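Local coordinates for protein ORF 37 (Human herpesvirus 8 type M, PDB 3FHD) that degrades single- and double-stranded DNA as a magnesium-binding exonuclease and endonuclease, helping to process branched viral DNA into unit-length genomes for packaging, at residues P29-T41 with V53-K67. Sequence-based numbering, arbitrary orientation.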
# COMPACT_ATOMS: atom_id res chain seq x y z
N PRO A 29 29.81 -0.74 -0.58
CA PRO A 29 28.79 -0.94 0.47
C PRO A 29 28.83 0.14 1.54
O PRO A 29 29.78 0.94 1.61
CB PRO A 29 29.17 -2.30 1.08
CG PRO A 29 30.64 -2.47 0.74
CD PRO A 29 30.76 -1.87 -0.64
N ALA A 30 27.79 0.19 2.37
CA ALA A 30 27.75 1.09 3.51
C ALA A 30 27.72 0.25 4.76
O ALA A 30 27.32 -0.92 4.73
CB ALA A 30 26.54 2.01 3.45
N ASP A 31 28.16 0.84 5.86
CA ASP A 31 28.21 0.11 7.09
C ASP A 31 27.24 0.74 8.08
O ASP A 31 27.49 1.85 8.56
CB ASP A 31 29.65 0.10 7.63
CG ASP A 31 29.86 -0.89 8.77
OD1 ASP A 31 28.92 -1.61 9.16
OD2 ASP A 31 31.00 -0.95 9.29
N LEU A 32 26.14 0.05 8.37
CA LEU A 32 25.22 0.50 9.42
C LEU A 32 25.94 0.57 10.76
O LEU A 32 25.49 1.26 11.67
CB LEU A 32 23.97 -0.39 9.53
CG LEU A 32 22.81 -0.19 8.53
CD1 LEU A 32 21.65 -1.15 8.81
CD2 LEU A 32 22.34 1.25 8.50
N PHE A 33 27.05 -0.15 10.89
CA PHE A 33 27.81 -0.17 12.13
C PHE A 33 29.00 0.78 12.12
O PHE A 33 29.63 1.01 13.15
CB PHE A 33 28.20 -1.62 12.49
CG PHE A 33 27.00 -2.48 12.78
CD1 PHE A 33 26.35 -2.38 14.00
CD2 PHE A 33 26.51 -3.36 11.82
CE1 PHE A 33 25.21 -3.16 14.27
CE2 PHE A 33 25.38 -4.15 12.07
CZ PHE A 33 24.73 -4.05 13.30
N SER A 34 29.30 1.35 10.96
CA SER A 34 30.37 2.33 10.85
C SER A 34 29.92 3.63 11.49
O SER A 34 28.76 3.99 11.42
CB SER A 34 30.73 2.59 9.39
OG SER A 34 31.62 3.69 9.28
N GLU A 35 30.85 4.35 12.11
CA GLU A 35 30.53 5.66 12.69
C GLU A 35 30.67 6.81 11.68
O GLU A 35 30.30 7.95 11.99
CB GLU A 35 31.34 5.92 13.97
N ASP A 36 31.19 6.52 10.48
CA ASP A 36 31.29 7.49 9.38
C ASP A 36 29.94 8.10 9.06
O ASP A 36 28.90 7.43 9.16
CB ASP A 36 31.80 6.81 8.12
CG ASP A 36 33.24 6.32 8.24
OD1 ASP A 36 34.09 7.01 8.87
OD2 ASP A 36 33.52 5.24 7.68
N TYR A 37 29.94 9.37 8.65
CA TYR A 37 28.68 10.00 8.27
C TYR A 37 28.28 9.61 6.85
O TYR A 37 29.12 9.58 5.96
CB TYR A 37 28.74 11.52 8.46
CG TYR A 37 28.90 11.89 9.94
CD1 TYR A 37 27.94 11.50 10.87
CD2 TYR A 37 30.00 12.61 10.40
CE1 TYR A 37 28.06 11.80 12.22
CE2 TYR A 37 30.13 12.93 11.77
CZ TYR A 37 29.16 12.52 12.67
OH TYR A 37 29.25 12.81 14.02
N LEU A 38 27.01 9.27 6.65
CA LEU A 38 26.51 8.83 5.34
C LEU A 38 26.78 9.87 4.24
O LEU A 38 27.16 9.52 3.12
CB LEU A 38 25.01 8.55 5.39
CG LEU A 38 24.43 7.97 4.09
CD1 LEU A 38 25.08 6.64 3.68
CD2 LEU A 38 22.90 7.86 4.16
N VAL A 39 26.56 11.14 4.56
CA VAL A 39 26.86 12.18 3.58
C VAL A 39 28.33 12.09 3.10
O VAL A 39 28.63 12.38 1.94
CB VAL A 39 26.44 13.59 4.08
CG1 VAL A 39 26.75 14.66 3.03
CG2 VAL A 39 24.93 13.58 4.41
N ASP A 40 29.25 11.67 3.97
CA ASP A 40 30.64 11.53 3.54
C ASP A 40 30.90 10.29 2.68
O ASP A 40 31.74 10.31 1.77
CB ASP A 40 31.60 11.55 4.74
CG ASP A 40 31.59 12.89 5.47
OD1 ASP A 40 31.19 13.93 4.87
OD2 ASP A 40 31.98 12.90 6.67
N THR A 41 30.21 9.20 3.03
CA THR A 41 30.21 7.94 2.27
C THR A 41 29.71 8.18 0.84
O THR A 41 30.34 7.76 -0.13
CB THR A 41 29.28 6.90 3.00
OG1 THR A 41 29.77 6.67 4.33
CG2 THR A 41 29.17 5.56 2.26
N VAL A 53 24.75 2.14 -2.57
CA VAL A 53 25.08 2.31 -1.16
C VAL A 53 23.79 2.29 -0.35
O VAL A 53 23.70 1.58 0.65
CB VAL A 53 25.90 3.60 -0.89
CG1 VAL A 53 25.86 4.00 0.58
CG2 VAL A 53 27.35 3.39 -1.32
N LEU A 54 22.78 3.03 -0.79
CA LEU A 54 21.53 3.09 -0.05
C LEU A 54 20.80 1.74 -0.03
O LEU A 54 20.23 1.36 1.00
CB LEU A 54 20.65 4.22 -0.60
CG LEU A 54 20.95 5.60 0.01
CD1 LEU A 54 20.47 6.69 -0.89
CD2 LEU A 54 20.26 5.71 1.37
N ALA A 55 20.83 1.00 -1.15
CA ALA A 55 20.21 -0.34 -1.17
C ALA A 55 20.88 -1.26 -0.14
O ALA A 55 20.25 -2.15 0.39
CB ALA A 55 20.25 -0.97 -2.59
N SER A 56 22.16 -1.00 0.16
CA SER A 56 22.87 -1.79 1.17
C SER A 56 22.50 -1.54 2.65
O SER A 56 23.10 -2.15 3.54
CB SER A 56 24.38 -1.66 1.01
OG SER A 56 24.86 -0.43 1.54
N LEU A 57 21.54 -0.65 2.89
CA LEU A 57 21.12 -0.33 4.26
C LEU A 57 19.85 -1.12 4.65
O LEU A 57 19.12 -0.72 5.53
CB LEU A 57 20.90 1.18 4.39
CG LEU A 57 22.16 2.07 4.12
CD1 LEU A 57 21.87 3.52 4.49
CD2 LEU A 57 23.36 1.57 4.88
N SER A 58 19.62 -2.23 3.95
CA SER A 58 18.43 -3.08 4.13
C SER A 58 18.48 -3.94 5.42
O SER A 58 19.55 -4.20 5.95
CB SER A 58 18.32 -4.01 2.90
OG SER A 58 19.37 -4.95 2.91
N PHE A 59 17.34 -4.43 5.87
CA PHE A 59 17.27 -5.38 6.99
C PHE A 59 18.12 -6.65 6.66
O PHE A 59 18.79 -7.17 7.53
CB PHE A 59 15.81 -5.77 7.20
CG PHE A 59 15.51 -6.53 8.53
CD1 PHE A 59 16.06 -6.14 9.73
CD2 PHE A 59 14.57 -7.56 8.54
CE1 PHE A 59 15.77 -6.84 10.94
CE2 PHE A 59 14.25 -8.25 9.78
CZ PHE A 59 14.83 -7.86 10.96
N SER A 60 18.06 -7.13 5.42
CA SER A 60 18.81 -8.34 5.03
C SER A 60 20.32 -8.15 5.20
O SER A 60 20.99 -9.01 5.80
CB SER A 60 18.44 -8.77 3.59
OG SER A 60 17.03 -9.03 3.48
N LYS A 61 20.85 -7.03 4.72
CA LYS A 61 22.28 -6.75 4.85
C LYS A 61 22.66 -6.50 6.32
O LYS A 61 23.75 -6.86 6.75
CB LYS A 61 22.69 -5.58 3.97
CG LYS A 61 22.54 -5.81 2.45
CD LYS A 61 23.41 -6.94 1.93
CE LYS A 61 23.61 -6.86 0.39
NZ LYS A 61 22.32 -6.66 -0.38
N PHE A 62 21.78 -5.85 7.07
CA PHE A 62 21.93 -5.75 8.52
C PHE A 62 22.14 -7.16 9.18
O PHE A 62 23.11 -7.39 9.91
CB PHE A 62 20.72 -5.00 9.10
CG PHE A 62 20.65 -4.98 10.60
CD1 PHE A 62 21.48 -4.13 11.33
CD2 PHE A 62 19.74 -5.77 11.26
CE1 PHE A 62 21.40 -4.10 12.73
CE2 PHE A 62 19.65 -5.76 12.66
CZ PHE A 62 20.48 -4.93 13.39
N LEU A 63 21.25 -8.12 8.90
CA LEU A 63 21.29 -9.42 9.55
C LEU A 63 22.47 -10.29 9.09
O LEU A 63 22.86 -11.26 9.77
CB LEU A 63 19.97 -10.16 9.33
CG LEU A 63 18.72 -9.53 9.93
CD1 LEU A 63 17.49 -10.39 9.58
CD2 LEU A 63 18.90 -9.35 11.44
N LYS A 64 23.05 -9.92 7.94
CA LYS A 64 24.16 -10.65 7.32
C LYS A 64 25.50 -10.06 7.76
O LYS A 64 26.54 -10.67 7.52
CB LYS A 64 24.06 -10.60 5.78
CG LYS A 64 22.91 -11.44 5.19
CD LYS A 64 23.40 -12.80 4.78
CE LYS A 64 22.29 -13.83 4.61
NZ LYS A 64 22.71 -14.84 3.57
N HIS A 65 25.46 -8.89 8.40
CA HIS A 65 26.71 -8.20 8.81
C HIS A 65 27.51 -9.05 9.81
O HIS A 65 26.92 -9.78 10.60
CB HIS A 65 26.36 -6.83 9.42
CG HIS A 65 27.54 -5.92 9.61
ND1 HIS A 65 28.47 -6.10 10.62
CD2 HIS A 65 27.93 -4.81 8.94
CE1 HIS A 65 29.39 -5.15 10.54
NE2 HIS A 65 29.09 -4.36 9.53
N ALA A 66 28.84 -8.97 9.78
CA ALA A 66 29.69 -9.72 10.71
C ALA A 66 29.32 -9.53 12.19
O ALA A 66 29.36 -10.49 12.96
CB ALA A 66 31.18 -9.38 10.46
N LYS A 67 28.96 -8.31 12.57
CA LYS A 67 28.64 -8.00 13.96
C LYS A 67 27.32 -8.62 14.46
O LYS A 67 27.25 -9.02 15.62
CB LYS A 67 28.70 -6.49 14.20
CG LYS A 67 30.08 -5.85 13.94
CD LYS A 67 30.18 -4.48 14.63
CE LYS A 67 31.56 -3.84 14.56
NZ LYS A 67 31.61 -2.64 13.66
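F33 turns the CD2 corner of its ring onto one face of H65 in an edge-to-face stack. The centroids are 4.6 Å apart and the planes meet at 60°. F33 CD2 lies over the centre of the imidazole. Further round the rim, F33 CZ reaches F62 CE1 at 3.4 Å, rim to rim, completing an aromatic cluster. The K67 chain runs alongside F33 in the opposite direction, with NZ 3.7 Å from F33 CB.

The imidazole is held at both nitrogens. H65 ND1 accepts from K67 N in the ring plane, an N-cap bond of 3.0 Å to the helix 66-72. H65 NE2 gives a weak, bent bond (125°) to D31 OD1. D31 CG is anti to the backbone N (chi1 -168°), which brings the carboxylate back to the histidine although its CB points away. The same OD1 accepts from F33 N, from above the carboxylate plane, closing an Asx turn within the type I turn D31 to S34. D31 thus ties the turn bearing F33 to the ring that F33 packs on.

L32 splits its branches: CD1 meets F62 CD1, while CD2 meets L57 CD2 at 3.8 Å. L57 CD2 also touches A30 CB at 3.5 Å, and V53 CG1 lies against that methyl and against T41 CG2. Beside this apolar patch, A30 N donates to S56 OG (3.1 Å).

The contact lies far from the magnesium site, in the helical N-terminal part of the chain. The loop 29-33, with L38 and T41 of helix 38-42, packs against the end of helix 47-55, helix 59-64 and the start of helix 66-72. Helix 83-100 also packs here: Y88 and K95 touch L32, V96 touches L57, and the F91 ring meets F33.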